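Side-chain contacts in cytolethal distending toxin protein C (Haemophilus ducreyi, PDB 1SR4), which serves as a lectin-type subunit of a three-chain bacterial genotoxin and probably binds carbohydrate: residues P18-R23 and V66-V71; Q29-D34 and D122-E127; T44-I49 and K82-C87; E55-K58 and T64-Q67; L106-D109 and F114-T117. All blocks are in the same frame, centred on the assembly; numbering follows the deposited sequence.

Overall arrangement
The five contacts show how a beta-trefoil chain is stitched together at several depths. Interactions 1 and 3 are close neighbours, with centres about 6 Å apart, because strand 46-50 runs between strands 19-24 and 64-69. Interaction 4 continues strand 64-69 outward, its centre about 16 Å from that of interaction 1. From the core, L22 and F68 reach interaction 5, where CD1 of L22 lies 3.8 Å from CD1 of I107. Interaction 2 joins interaction 3 through V31 O, 3.0 Å from W46 NE1, and interaction 5 through the pairing of strands 115-117 and 125-127. Interactions 2 and 4 are farthest apart, their centres about 20 Å from each other.

Interaction 1. Residues P18-R23 and V66-V71; sequences PRISLR and VQFKVV
L22 sets its CD2 methyl almost squarely over the middle of the F68 ring. This is a CH-pi contact, with CD2 of L22 4.0 Å from the ring centroid of F68 and only 8° off the ring normal. The leucine meets the ring at about a right angle, its CG held anti to the backbone N (chi1 -176°). From two residues earlier on the same strand, I20 adds its CD1, 4.2 Å from CD1 of F68 and slanting in. All three residues are buried, and their meeting is wholly apolar.

The other end, between R19 and V71, is partly open to solvent and of a different kind. Here the CG2 methyl of V71 lies under one face of the R19 guanidinium, 3.4 Å from its plane and displaced toward the rim; the nearest pair is NE of R19 and CG2 of V71 at 3.6 Å. Bends at chi2 and chi3 fold the arginine back over the valine, and a hydrogen bond from its NH1 to H45 restrains the planar group.

The contact reaches across a strand, since 46-50 lies between 19-24 and 64-69 in the sheet, and F68 also packs on W46 and L48 of that intervening strand. On the far side of 19-24, strand 144-147 brings I146 against I20 and L22, while F77 of strand 75-77 touches F68.

Interaction 2. Residues Q29-D34 and D122-E127; sequences QPVKND and DDLKLE
Q29 reaches D122 with its side-chain amide, and the one direct hydrogen bond between the segments is backbone to side chain. The amide N of D122 points at OE1 of Q29 over 3.1 Å, nearly straight at 175°, and uses a lone pair in the plane of the carbonyl. An extended glutamine chain, with chi2 at 180°, carries the amide out to this position.

A water forms the second polar link. It donates to OD2 of D122 at 3.0 Å and accepts a weak bond from NE2 of Q29 at 3.3 Å, so the two ends of the glutamine amide are used differently. The amide and the carboxylate are turned 49° from each other, and OE1 of Q29 lies 3.7 Å from OD1 of D122 without bonding to it.

Charge pairing stays within one segment: NZ of K125 lies 3.5 Å from OD1 of D123, a salt bridge along the loop and the start of strand 125-127.

Apolar contact is slight. CG1 of V31 approaches CD2 of L124 to 4.4 Å, and both residues also pack on W144 of strand 144-147 and F77 of strand 75-77.

The polar part of this surface contact thus consists of one nearly straight N-H...O bond and a water bridge whose Q29 arm is weak, joined by a slight apolar touch between valine and leucine.

Interaction 3. Residues T44-I49 and K82-C87; sequences THWELI and KGTTDC
W46 and T84 touch where the six-stranded sheet of this beta-trefoil chain faces the small hairpin of strands 75-77 and 84-86. The threonine offers its CG2 methyl to the rim of the indole, close to the ring plane, and CH2 of W46 is its nearest atom at 3.8 Å. The backbone carbonyl of G83 stands beside the same corner, with its O 4.4 Å from CH2 of W46. The area buried is small, 67 Å², and the CA atoms of W46 and T84 are 11.2 Å apart, so the contact is made by the far end of the indole.

The next shell fixes both partners. T84 has its CG2 anti to the carbonyl carbon while OG1 sits between the backbone N and that carbon (chi1 60°), which turns the methyl to the indole and leaves OG1 for a weak hydrogen bond with D34. Before it, G83 adopts a positive phi of 120°, where a side chain would jam against the preceding carbonyl; the turn into strand 84-86 calls for glycine.

On the tryptophan side, NE1 is bonded to V31 O, which helps fix the rotation of the ring, while F68 and N33 pack on it. W46 pairs with I20 through the backbone. Farther along the second segment a disulfide ties C87, just past strand 84-86, to C76 in strand 75-77, and the C87 carbonyl meets NE2 of Q67 on strand 64-69.

The outer rim of the indole shares the same methyl between two carbons, with CG2 of T84 also 4.0 Å from CZ3 of W46.

Interaction 4. Residues E55-K58 and T64-Q67; sequences EYEK and TLVQ
L65 meets Y56 and E57 in a small, buried van der Waals contact away from the centre of the chain, where the excursion between strands 46-50 and 64-69 doubles back over the start of the latter. One methyl does the touching. CD1 of L65 lies 4.1 Å from CB of Y56, and it also lies 3.9 Å from OE2 of E57, a van der Waals approach of a carboxylate to a methyl.

The glutamate starts out pointing away from segment 64-67 and curls back through a bend at chi2 (-58°), which brings OE2 obliquely to the leucine CD1. That charge is answered by R60, whose NE forms a salt bridge with OE1 of E57, and R60 itself packs on L65. The tyrosine ring is covered on one face by E55 CG, 3.4 Å above its plane and over the centre, and its hydroxyl is hydrogen-bonded to T90 and D91.

Those last two residues begin helix 90-93, so the ring of Y56 extends from the excursion to the helix. Within the sheet, L65 bonds through its backbone to Y51 and packs on N96 of strand 95-99, the neighbour of 64-69.

Interaction 5. Residues L106-D109 and F114-T117; sequences LIKD and FCIT
D109 OD1 accepts the backbone N-H of F114 at 2.7 Å, the shortest polar bond between the two segments. The donor comes nearly along the C-O axis of the carboxylate, although the angle at hydrogen is a moderate 140°. With CG placed between its backbone N and carbonyl carbon (chi1 66°), the aspartate turns back toward the connection, where OD2 takes the N-H of L112; one carboxylate thereby ties down two points of the turn.

The second firm link is between backbones: I116 N donates to I107 O at 2.8 Å, and CA of C115 adds a weaker C-H...O contact to the same oxygen. D109 N donates to F114 O as well, though the position of that oxygen is less certain. The two N-H...O bonds bracket K108 and C115 as a non-hydrogen-bonded antiparallel pair, a single bridge through which strand 115-117 crosses the edge strand 105-109 of the trefoil's main sheet at a steep angle, 124° between their directions. A water accepts from I107 N at 2.9 Å and probably donates to I116 O, to which W144 NE1 also bonds.

Side chains pack on either side of this backbone path. CG2 of I107 and CD1 of I116 touch at 3.7 Å, and F95 lies against both. On K108 the aliphatic part runs beside the sulfur, with CD 3.9 Å from SG of C115, which is disulfide-bonded to C129. Beyond it, NZ of K108 forms a salt bridge with D61.

Interaction 1. Residues P18-R23 and V66-V71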
# COMPACT_ATOMS: atom_id res chain seq x y z
N PRO C 18 13.32 -3.89 -0.52
CA PRO C 18 12.59 -3.30 -1.64
C PRO C 18 13.43 -2.24 -2.37
O PRO C 18 14.26 -1.55 -1.76
CB PRO C 18 11.36 -2.68 -0.97
CG PRO C 18 11.86 -2.32 0.38
CD PRO C 18 12.74 -3.48 0.77
N ARG C 19 13.21 -2.14 -3.68
CA ARG C 19 13.91 -1.19 -4.52
C ARG C 19 13.05 0.07 -4.66
O ARG C 19 11.84 -0.03 -4.83
CB ARG C 19 14.13 -1.80 -5.91
CG ARG C 19 15.05 -1.01 -6.81
CD ARG C 19 16.50 -1.22 -6.38
NE ARG C 19 16.90 -2.61 -6.58
CZ ARG C 19 17.30 -3.11 -7.74
NH1 ARG C 19 17.36 -2.34 -8.83
NH2 ARG C 19 17.66 -4.39 -7.81
N ILE C 20 13.66 1.25 -4.57
CA ILE C 20 12.90 2.50 -4.70
C ILE C 20 13.73 3.58 -5.38
O ILE C 20 14.94 3.40 -5.63
CB ILE C 20 12.57 3.11 -3.31
CG1 ILE C 20 13.89 3.57 -2.66
CG2 ILE C 20 11.85 2.09 -2.41
CD1 ILE C 20 13.74 4.43 -1.40
N SER C 21 13.07 4.68 -5.71
CA SER C 21 13.77 5.86 -6.19
C SER C 21 13.24 6.87 -5.16
O SER C 21 12.08 6.80 -4.76
CB SER C 21 13.38 6.27 -7.61
OG SER C 21 14.26 5.68 -8.56
N LEU C 22 14.11 7.76 -4.71
CA LEU C 22 13.75 8.77 -3.71
C LEU C 22 13.67 10.10 -4.43
O LEU C 22 14.68 10.57 -4.96
CB LEU C 22 14.83 8.80 -2.63
CG LEU C 22 14.66 9.71 -1.41
CD1 LEU C 22 13.37 9.38 -0.67
CD2 LEU C 22 15.87 9.50 -0.49
N ARG C 23 12.49 10.71 -4.45
CA ARG C 23 12.29 11.97 -5.14
C ARG C 23 11.76 13.11 -4.26
O ARG C 23 10.89 12.91 -3.43
CB ARG C 23 11.30 11.80 -6.30
CG ARG C 23 11.71 10.86 -7.42
CD ARG C 23 10.59 10.75 -8.44
NE ARG C 23 10.87 9.80 -9.51
CZ ARG C 23 11.28 10.13 -10.74
NH1 ARG C 23 11.45 11.41 -11.07
NH2 ARG C 23 11.50 9.18 -11.65
N VAL C 66 16.29 4.19 8.86
CA VAL C 66 16.65 3.45 7.66
C VAL C 66 17.97 3.94 7.05
O VAL C 66 18.59 4.89 7.53
CB VAL C 66 15.58 3.59 6.52
CG1 VAL C 66 14.19 3.20 7.03
CG2 VAL C 66 15.58 5.03 5.99
N GLN C 67 18.38 3.25 6.00
CA GLN C 67 19.55 3.63 5.24
C GLN C 67 19.10 3.44 3.80
O GLN C 67 18.24 2.60 3.52
CB GLN C 67 20.74 2.72 5.53
CG GLN C 67 21.33 2.87 6.93
CD GLN C 67 22.47 1.89 7.16
OE1 GLN C 67 22.28 0.68 7.03
NE2 GLN C 67 23.65 2.41 7.49
N PHE C 68 19.66 4.22 2.89
CA PHE C 68 19.35 4.08 1.47
C PHE C 68 20.64 3.49 0.90
O PHE C 68 21.67 4.17 0.83
CB PHE C 68 19.04 5.45 0.87
CG PHE C 68 17.88 6.15 1.54
CD1 PHE C 68 16.58 5.67 1.39
CD2 PHE C 68 18.09 7.24 2.38
CE1 PHE C 68 15.51 6.26 2.07
CE2 PHE C 68 17.02 7.83 3.07
CZ PHE C 68 15.74 7.34 2.91
N LYS C 69 20.58 2.23 0.51
CA LYS C 69 21.74 1.50 -0.01
C LYS C 69 21.81 1.38 -1.52
O LYS C 69 20.81 1.18 -2.21
CB LYS C 69 21.77 0.10 0.62
CG LYS C 69 22.92 -0.79 0.18
CD LYS C 69 22.72 -2.21 0.71
CE LYS C 69 23.72 -3.20 0.09
NZ LYS C 69 23.65 -3.19 -1.40
N VAL C 70 23.03 1.50 -2.03
CA VAL C 70 23.31 1.39 -3.45
C VAL C 70 23.14 -0.06 -3.86
O VAL C 70 23.52 -0.98 -3.12
CB VAL C 70 24.77 1.83 -3.77
CG1 VAL C 70 25.10 1.57 -5.24
CG2 VAL C 70 24.95 3.32 -3.45
N VAL C 71 22.58 -0.28 -5.04
CA VAL C 71 22.40 -1.64 -5.52
C VAL C 71 23.77 -2.26 -5.82
O VAL C 71 24.58 -1.66 -6.53
CB VAL C 71 21.57 -1.66 -6.82
CG1 VAL C 71 21.52 -3.08 -7.39
CG2 VAL C 71 20.15 -1.15 -6.53

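Interaction 2. Residues Q29-D34 and D122-E127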
# COMPACT_ATOMS: atom_id res chain seq x y z
N GLN C 29 12.99 15.40 -8.80
CA GLN C 29 14.24 14.76 -9.23
C GLN C 29 14.64 13.62 -8.30
O GLN C 29 14.57 13.74 -7.09
CB GLN C 29 15.39 15.78 -9.26
CG GLN C 29 15.18 16.95 -10.21
CD GLN C 29 16.35 17.91 -10.18
OE1 GLN C 29 16.78 18.36 -9.12
NE2 GLN C 29 16.87 18.23 -11.36
N PRO C 30 15.04 12.48 -8.86
CA PRO C 30 15.44 11.40 -7.95
C PRO C 30 16.84 11.67 -7.39
O PRO C 30 17.69 12.25 -8.08
CB PRO C 30 15.41 10.16 -8.85
CG PRO C 30 15.74 10.71 -10.20
CD PRO C 30 15.00 12.02 -10.26
N VAL C 31 17.06 11.30 -6.13
CA VAL C 31 18.37 11.48 -5.51
C VAL C 31 19.21 10.40 -6.18
O VAL C 31 18.78 9.25 -6.28
CB VAL C 31 18.30 11.23 -3.98
CG1 VAL C 31 19.68 11.35 -3.36
CG2 VAL C 31 17.35 12.26 -3.34
N LYS C 32 20.39 10.78 -6.67
CA LYS C 32 21.24 9.82 -7.37
C LYS C 32 22.49 9.40 -6.60
O LYS C 32 22.92 10.08 -5.67
CB LYS C 32 21.69 10.41 -8.71
CG LYS C 32 20.59 10.52 -9.77
CD LYS C 32 21.22 11.02 -11.08
CE LYS C 32 20.29 10.88 -12.27
NZ LYS C 32 21.02 11.22 -13.54
N ASN C 33 23.04 8.25 -6.98
CA ASN C 33 24.27 7.79 -6.36
C ASN C 33 25.34 7.89 -7.45
O ASN C 33 25.03 8.00 -8.63
CB ASN C 33 24.14 6.35 -5.81
CG ASN C 33 23.92 5.31 -6.88
OD1 ASN C 33 24.81 5.00 -7.67
ND2 ASN C 33 22.72 4.74 -6.91
N ASP C 34 26.59 7.87 -7.03
CA ASP C 34 27.72 8.00 -7.94
C ASP C 34 28.34 6.67 -8.33
O ASP C 34 29.34 6.62 -9.04
CB ASP C 34 28.78 8.88 -7.25
CG ASP C 34 28.79 8.69 -5.72
OD1 ASP C 34 27.79 9.07 -5.05
OD2 ASP C 34 29.79 8.16 -5.20
N ASP C 122 18.66 20.57 -8.05
CA ASP C 122 19.93 20.12 -7.52
C ASP C 122 20.36 20.78 -6.19
O ASP C 122 21.55 20.93 -5.91
CB ASP C 122 20.96 20.32 -8.64
CG ASP C 122 20.47 19.73 -9.97
OD1 ASP C 122 20.31 18.49 -10.04
OD2 ASP C 122 20.22 20.48 -10.94
N ASP C 123 19.37 21.14 -5.36
CA ASP C 123 19.59 21.72 -4.03
C ASP C 123 19.22 20.61 -3.06
O ASP C 123 18.13 20.04 -3.14
CB ASP C 123 18.67 22.93 -3.78
CG ASP C 123 18.62 23.35 -2.30
OD1 ASP C 123 19.64 23.85 -1.79
OD2 ASP C 123 17.56 23.19 -1.65
N LEU C 124 20.11 20.28 -2.14
CA LEU C 124 19.83 19.22 -1.19
C LEU C 124 20.62 19.50 0.07
O LEU C 124 21.84 19.47 0.06
CB LEU C 124 20.25 17.86 -1.76
CG LEU C 124 19.79 16.61 -1.00
CD1 LEU C 124 18.28 16.51 -1.06
CD2 LEU C 124 20.41 15.35 -1.62
N LYS C 125 19.92 19.79 1.16
CA LYS C 125 20.62 20.06 2.40
C LYS C 125 19.91 19.49 3.60
O LYS C 125 18.75 19.08 3.53
CB LYS C 125 20.84 21.56 2.57
CG LYS C 125 19.66 22.41 2.18
CD LYS C 125 20.09 23.87 1.97
CE LYS C 125 21.16 23.99 0.89
NZ LYS C 125 21.60 25.39 0.65
N LEU C 126 20.65 19.46 4.71
CA LEU C 126 20.17 18.94 5.98
C LEU C 126 20.13 20.14 6.91
O LEU C 126 21.17 20.63 7.35
CB LEU C 126 21.17 17.89 6.47
CG LEU C 126 20.84 16.99 7.65
CD1 LEU C 126 19.67 16.09 7.32
CD2 LEU C 126 22.08 16.15 7.95
N GLU C 127 18.93 20.63 7.20
CA GLU C 127 18.79 21.81 8.05
C GLU C 127 17.94 21.64 9.30
O GLU C 127 17.07 20.78 9.36
CB GLU C 127 18.23 22.97 7.23
CG GLU C 127 16.91 22.66 6.54
CD GLU C 127 16.38 23.83 5.71
OE1 GLU C 127 16.13 24.91 6.28
OE2 GLU C 127 16.21 23.67 4.48
O HOH W 1 18.99 19.54 -13.54

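Interaction 3. Residues T44-I49 and K82-C87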
# COMPACT_ATOMS: atom_id res chain seq x y z
N THR C 44 19.72 5.91 -10.11
CA THR C 44 18.55 6.50 -9.44
C THR C 44 17.89 5.52 -8.47
O THR C 44 16.88 5.86 -7.83
CB THR C 44 17.47 6.96 -10.44
OG1 THR C 44 16.94 5.81 -11.13
CG2 THR C 44 18.03 7.95 -11.45
N HIS C 45 18.46 4.31 -8.37
CA HIS C 45 17.92 3.26 -7.49
C HIS C 45 18.62 3.16 -6.14
O HIS C 45 19.83 3.37 -6.04
CB HIS C 45 18.03 1.88 -8.15
CG HIS C 45 17.16 1.68 -9.35
ND1 HIS C 45 16.72 0.44 -9.74
CD2 HIS C 45 16.66 2.56 -10.25
CE1 HIS C 45 15.99 0.55 -10.84
NE2 HIS C 45 15.94 1.83 -11.17
N TRP C 46 17.83 2.79 -5.13
CA TRP C 46 18.30 2.57 -3.77
C TRP C 46 17.53 1.40 -3.21
O TRP C 46 16.38 1.15 -3.61
CB TRP C 46 18.02 3.77 -2.86
CG TRP C 46 18.62 5.05 -3.33
CD1 TRP C 46 18.03 6.01 -4.09
CD2 TRP C 46 19.94 5.51 -3.05
NE1 TRP C 46 18.90 7.05 -4.30
CE2 TRP C 46 20.09 6.77 -3.67
CE3 TRP C 46 21.02 4.99 -2.33
CZ2 TRP C 46 21.27 7.51 -3.60
CZ3 TRP C 46 22.18 5.72 -2.25
CH2 TRP C 46 22.30 6.97 -2.88
N GLU C 47 18.17 0.68 -2.30
CA GLU C 47 17.53 -0.42 -1.60
C GLU C 47 17.19 0.18 -0.24
O GLU C 47 18.04 0.82 0.40
CB GLU C 47 18.49 -1.59 -1.43
CG GLU C 47 18.93 -2.18 -2.77
CD GLU C 47 19.98 -3.26 -2.62
OE1 GLU C 47 20.68 -3.28 -1.58
OE2 GLU C 47 20.12 -4.07 -3.56
N LEU C 48 15.95 -0.01 0.20
CA LEU C 48 15.54 0.55 1.46
C LEU C 48 15.75 -0.49 2.55
O LEU C 48 15.12 -1.53 2.53
CB LEU C 48 14.06 0.95 1.40
CG LEU C 48 13.49 1.66 2.64
CD1 LEU C 48 14.13 3.05 2.75
CD2 LEU C 48 11.96 1.80 2.52
N ILE C 49 16.64 -0.22 3.50
CA ILE C 49 16.87 -1.18 4.57
C ILE C 49 16.66 -0.53 5.94
O ILE C 49 17.00 0.63 6.14
CB ILE C 49 18.30 -1.79 4.48
CG1 ILE C 49 19.35 -0.70 4.67
CG2 ILE C 49 18.52 -2.44 3.11
CD1 ILE C 49 19.75 -0.51 6.12
N LYS C 82 30.61 12.36 -2.85
CA LYS C 82 29.73 12.57 -3.98
C LYS C 82 28.30 12.10 -3.75
O LYS C 82 27.56 11.90 -4.71
CB LYS C 82 30.30 11.87 -5.22
CG LYS C 82 31.74 12.24 -5.54
CD LYS C 82 31.90 13.74 -5.75
CE LYS C 82 31.10 14.22 -6.96
NZ LYS C 82 31.10 15.71 -7.08
N GLY C 83 27.91 11.90 -2.49
CA GLY C 83 26.55 11.48 -2.21
C GLY C 83 26.37 10.16 -1.48
O GLY C 83 25.25 9.80 -1.13
N THR C 84 27.46 9.43 -1.27
CA THR C 84 27.42 8.15 -0.55
C THR C 84 28.71 7.94 0.23
O THR C 84 29.72 8.58 -0.03
CB THR C 84 27.32 6.92 -1.49
OG1 THR C 84 28.46 6.90 -2.36
CG2 THR C 84 26.04 6.94 -2.32
N THR C 85 28.65 7.02 1.19
CA THR C 85 29.81 6.64 1.96
C THR C 85 29.53 5.22 2.45
O THR C 85 28.44 4.68 2.20
CB THR C 85 30.11 7.62 3.15
OG1 THR C 85 31.38 7.28 3.73
CG2 THR C 85 29.05 7.51 4.25
N ASP C 86 30.51 4.61 3.10
CA ASP C 86 30.37 3.25 3.63
C ASP C 86 29.14 3.17 4.54
O ASP C 86 28.93 4.03 5.41
CB ASP C 86 31.62 2.87 4.42
CG ASP C 86 31.66 1.40 4.76
OD1 ASP C 86 30.72 0.89 5.42
OD2 ASP C 86 32.66 0.74 4.37
N CYS C 87 28.34 2.12 4.37
CA CYS C 87 27.13 1.96 5.16
C CYS C 87 27.40 1.83 6.66
O CYS C 87 26.54 2.17 7.48
CB CYS C 87 26.29 0.77 4.65
SG CYS C 87 25.55 0.99 2.99

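Interaction 4. Residues E55-K58 and T64-Q67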
# COMPACT_ATOMS: atom_id res chain seq x y z
N GLU C 55 21.34 3.30 19.06
CA GLU C 55 22.03 4.49 19.53
C GLU C 55 21.40 5.83 19.18
O GLU C 55 21.86 6.87 19.66
CB GLU C 55 23.48 4.49 19.05
CG GLU C 55 23.63 4.58 17.55
CD GLU C 55 23.61 3.22 16.88
OE1 GLU C 55 22.73 2.41 17.20
OE2 GLU C 55 24.49 2.98 16.03
N TYR C 56 20.35 5.83 18.37
CA TYR C 56 19.72 7.09 17.96
C TYR C 56 18.27 7.21 18.43
O TYR C 56 17.46 7.90 17.80
CB TYR C 56 19.75 7.22 16.42
CG TYR C 56 21.13 7.03 15.81
CD1 TYR C 56 22.15 7.94 16.05
CD2 TYR C 56 21.41 5.93 15.01
CE1 TYR C 56 23.44 7.76 15.51
CE2 TYR C 56 22.69 5.73 14.46
CZ TYR C 56 23.70 6.64 14.72
OH TYR C 56 24.97 6.43 14.23
N GLU C 57 17.92 6.56 19.53
CA GLU C 57 16.54 6.63 19.98
C GLU C 57 16.09 7.97 20.55
O GLU C 57 14.92 8.31 20.46
CB GLU C 57 16.24 5.53 21.00
CG GLU C 57 16.31 4.14 20.39
CD GLU C 57 15.35 3.97 19.22
OE1 GLU C 57 14.13 4.01 19.46
OE2 GLU C 57 15.81 3.79 18.06
N LYS C 58 17.01 8.75 21.11
CA LYS C 58 16.60 10.01 21.71
C LYS C 58 15.93 11.00 20.76
O LYS C 58 14.98 11.67 21.14
CB LYS C 58 17.78 10.68 22.43
CG LYS C 58 18.69 11.54 21.57
CD LYS C 58 19.41 12.58 22.45
CE LYS C 58 20.24 13.57 21.63
NZ LYS C 58 21.38 12.92 20.92
N THR C 64 10.91 6.00 11.55
CA THR C 64 11.54 4.71 11.29
C THR C 64 12.97 4.91 10.77
O THR C 64 13.18 5.56 9.75
CB THR C 64 10.76 3.92 10.21
OG1 THR C 64 9.42 3.70 10.67
CG2 THR C 64 11.45 2.58 9.91
N LEU C 65 13.94 4.34 11.47
CA LEU C 65 15.33 4.50 11.06
C LEU C 65 15.67 3.61 9.88
O LEU C 65 15.36 2.42 9.89
CB LEU C 65 16.26 4.22 12.26
CG LEU C 65 15.99 5.11 13.48
CD1 LEU C 65 17.06 4.85 14.53
CD2 LEU C 65 15.99 6.59 13.09
N VAL C 66 16.29 4.19 8.86
CA VAL C 66 16.65 3.45 7.66
C VAL C 66 17.97 3.94 7.05
O VAL C 66 18.59 4.89 7.53
CB VAL C 66 15.58 3.59 6.52
CG1 VAL C 66 14.19 3.20 7.03
CG2 VAL C 66 15.58 5.03 5.99
N GLN C 67 18.38 3.25 6.00
CA GLN C 67 19.55 3.63 5.24
C GLN C 67 19.10 3.44 3.80
O GLN C 67 18.24 2.60 3.52
CB GLN C 67 20.74 2.72 5.53
CG GLN C 67 21.33 2.87 6.93
CD GLN C 67 22.47 1.89 7.16
OE1 GLN C 67 22.28 0.68 7.03
NE2 GLN C 67 23.65 2.41 7.49

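Interaction 5. Residues L106-D109 and F114-T117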
# COMPACT_ATOMS: atom_id res chain seq x y z
N LEU C 106 8.78 13.03 5.51
CA LEU C 106 9.76 14.03 5.89
C LEU C 106 10.92 13.07 6.19
O LEU C 106 10.69 11.92 6.56
CB LEU C 106 9.37 14.75 7.18
CG LEU C 106 8.78 16.15 7.05
CD1 LEU C 106 7.41 16.03 6.43
CD2 LEU C 106 8.69 16.84 8.43
N ILE C 107 12.15 13.52 6.01
CA ILE C 107 13.28 12.64 6.31
C ILE C 107 14.29 13.38 7.17
O ILE C 107 14.77 14.44 6.78
CB ILE C 107 14.00 12.15 5.03
CG1 ILE C 107 13.03 11.41 4.11
CG2 ILE C 107 15.16 11.21 5.43
CD1 ILE C 107 13.65 10.93 2.80
N LYS C 108 14.59 12.82 8.34
CA LYS C 108 15.58 13.45 9.21
C LYS C 108 16.81 12.56 9.30
O LYS C 108 16.74 11.37 8.97
CB LYS C 108 15.00 13.67 10.62
CG LYS C 108 13.75 14.52 10.63
CD LYS C 108 13.58 15.28 11.93
CE LYS C 108 12.78 14.50 12.95
NZ LYS C 108 12.56 15.32 14.18
N ASP C 109 17.94 13.15 9.72
CA ASP C 109 19.13 12.34 9.92
C ASP C 109 18.97 11.85 11.37
O ASP C 109 18.37 12.53 12.21
CB ASP C 109 20.42 13.18 9.74
CG ASP C 109 20.59 14.25 10.80
OD1 ASP C 109 19.70 15.13 10.92
OD2 ASP C 109 21.62 14.21 11.52
N PHE C 114 17.97 16.71 12.19
CA PHE C 114 17.74 17.78 11.21
C PHE C 114 16.89 17.18 10.07
O PHE C 114 16.83 15.96 9.94
CB PHE C 114 19.05 18.28 10.60
CG PHE C 114 19.86 19.19 11.50
CD1 PHE C 114 19.54 19.37 12.83
CD2 PHE C 114 20.99 19.84 11.00
CE1 PHE C 114 20.32 20.18 13.66
CE2 PHE C 114 21.78 20.65 11.81
CZ PHE C 114 21.44 20.82 13.14
N CYS C 115 16.28 18.04 9.25
CA CYS C 115 15.44 17.59 8.13
C CYS C 115 16.13 17.75 6.78
O CYS C 115 16.83 18.73 6.54
CB CYS C 115 14.14 18.40 8.08
SG CYS C 115 12.91 18.16 9.41
N ILE C 116 15.92 16.81 5.87
CA ILE C 116 16.48 16.91 4.53
C ILE C 116 15.49 17.72 3.71
O ILE C 116 14.30 17.39 3.67
CB ILE C 116 16.63 15.52 3.86
CG1 ILE C 116 17.63 14.67 4.66
CG2 ILE C 116 17.06 15.68 2.40
CD1 ILE C 116 17.91 13.30 4.02
N THR C 117 15.96 18.77 3.06
CA THR C 117 15.06 19.60 2.26
C THR C 117 15.65 19.84 0.87
O THR C 117 16.85 19.66 0.65
CB THR C 117 14.85 20.99 2.91
OG1 THR C 117 16.11 21.68 2.98
CG2 THR C 117 14.26 20.86 4.30
O HOH W 2 12.33 16.30 5.26